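Local coordinates for LPXTG-motif cell wall anchor domain protein (Mobiluncus mulieris, PDB 5U5O) that probably mediates adhesion at the bacterial cell surface, as part of a giant wall-anchored adhesin built of Ig-like domains with intramolecular covalent cross-links, at residues L63-T68 with D137-P142. Residues are numbered along the deposited sequence; the frame is centred on the assembly and turned at random.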
# COMPACT_ATOMS: atom_id res chain seq x y z
N LEU A 63 6.08 -14.20 -4.29
CA LEU A 63 4.85 -13.71 -4.91
C LEU A 63 4.83 -13.99 -6.41
O LEU A 63 3.77 -14.12 -7.01
CB LEU A 63 4.71 -12.20 -4.68
CG LEU A 63 4.56 -11.75 -3.23
CD1 LEU A 63 4.84 -10.27 -3.07
CD2 LEU A 63 3.17 -12.10 -2.72
N ALA A 64 6.02 -14.02 -7.01
CA ALA A 64 6.16 -14.30 -8.43
C ALA A 64 7.57 -14.83 -8.64
O ALA A 64 8.49 -14.51 -7.87
CB ALA A 64 6.01 -13.03 -9.24
N LYS A 65 7.72 -15.63 -9.69
CA LYS A 65 9.00 -16.21 -10.09
C LYS A 65 9.10 -16.23 -11.60
O LYS A 65 8.09 -16.42 -12.28
CB LYS A 65 9.11 -17.65 -9.60
CG LYS A 65 9.14 -17.85 -8.11
CD LYS A 65 9.22 -19.34 -7.82
CE LYS A 65 9.28 -19.64 -6.34
NZ LYS A 65 9.59 -21.07 -6.09
N ALA A 66 10.29 -16.06 -12.15
CA ALA A 66 10.55 -16.20 -13.58
C ALA A 66 11.94 -16.76 -13.79
O ALA A 66 12.86 -16.44 -13.04
CB ALA A 66 10.47 -14.87 -14.29
N ALA A 67 12.13 -17.55 -14.85
CA ALA A 67 13.47 -18.06 -15.18
C ALA A 67 13.55 -18.22 -16.68
O ALA A 67 12.53 -18.43 -17.34
CB ALA A 67 13.74 -19.39 -14.48
N THR A 68 14.76 -18.09 -17.22
CA THR A 68 14.99 -18.22 -18.66
C THR A 68 16.48 -18.41 -18.92
O THR A 68 17.29 -18.32 -17.99
CB THR A 68 14.48 -16.98 -19.44
OG1 THR A 68 14.56 -17.21 -20.86
CG2 THR A 68 15.24 -15.70 -19.09
N ASP A 137 9.89 -22.12 -16.75
CA ASP A 137 9.66 -20.67 -16.79
C ASP A 137 9.56 -19.98 -15.42
O ASP A 137 9.41 -18.74 -15.36
CB ASP A 137 8.48 -20.31 -17.68
CG ASP A 137 7.12 -20.76 -17.13
OD1 ASP A 137 7.01 -21.25 -15.98
OD2 ASP A 137 6.16 -20.61 -17.89
N THR A 138 9.69 -20.79 -14.34
CA THR A 138 9.70 -20.27 -12.97
C THR A 138 10.99 -20.51 -12.18
O THR A 138 11.32 -19.68 -11.35
CB THR A 138 8.51 -20.83 -12.15
OG1 THR A 138 8.55 -22.26 -12.15
CG2 THR A 138 7.16 -20.34 -12.71
N GLU A 139 11.68 -21.63 -12.41
CA GLU A 139 12.82 -22.03 -11.57
C GLU A 139 13.91 -22.67 -12.40
O GLU A 139 13.64 -23.23 -13.47
CB GLU A 139 12.38 -23.05 -10.52
CG GLU A 139 11.30 -22.57 -9.56
CD GLU A 139 11.00 -23.58 -8.48
OE1 GLU A 139 10.88 -24.79 -8.81
OE2 GLU A 139 10.87 -23.18 -7.31
N VAL A 140 15.13 -22.57 -11.89
CA VAL A 140 16.27 -23.32 -12.38
C VAL A 140 16.45 -24.52 -11.44
O VAL A 140 16.50 -24.35 -10.22
CB VAL A 140 17.55 -22.45 -12.38
CG1 VAL A 140 18.77 -23.25 -12.82
CG2 VAL A 140 17.37 -21.22 -13.27
N THR A 141 16.56 -25.71 -12.01
CA THR A 141 16.85 -26.93 -11.25
C THR A 141 18.36 -27.13 -11.26
O THR A 141 18.96 -27.22 -12.33
CB THR A 141 16.18 -28.16 -11.89
OG1 THR A 141 14.78 -27.90 -12.06
CG2 THR A 141 16.35 -29.41 -11.01
N PRO A 142 18.99 -27.21 -10.07
CA PRO A 142 20.44 -27.47 -10.05
C PRO A 142 20.80 -28.92 -10.39
O PRO A 142 19.92 -29.79 -10.45
CB PRO A 142 20.83 -27.16 -8.60
CG PRO A 142 19.60 -27.37 -7.81
CD PRO A 142 18.46 -26.99 -8.71
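K65 and E139 both hold CG anti to their own carbonyl carbon (chi1 -64° and -60°), and both chains run extended beyond CG, so their charged tips meet at the end of two obliquely crossing arms. The result is a salt bridge of 2.8 Å from K65 NZ to E139 OE2, the ammonium coming from moderately above the carboxylate plane. The lysine CB lies 3.5 Å from T138 O and also touches T138 CB, so the aliphatic stem packs along the loop backbone. The main chains are joined by A67 N to D137 O at 3.0 Å; this bond is bent (142° at the hydrogen) and its donor stands well above the carbonyl plane. A66 CA lies 3.3 Å from D137 O, which thus takes one N-H hydrogen bond and one weaker CA-H contact from adjacent residues. A67 CB sits 3.7 Å from E139 N and reaches V140 CG2 at 4.2 Å. Within the T-Q ester bond domain, the connecting loop of the beta hairpin 132-135/140-142, braced by N136 OD1 accepting from T138 N and E139 N, lies across strand 64-71, which pairs with strand 43-52 and rests A64 and A66 on L101 of strand 94-104.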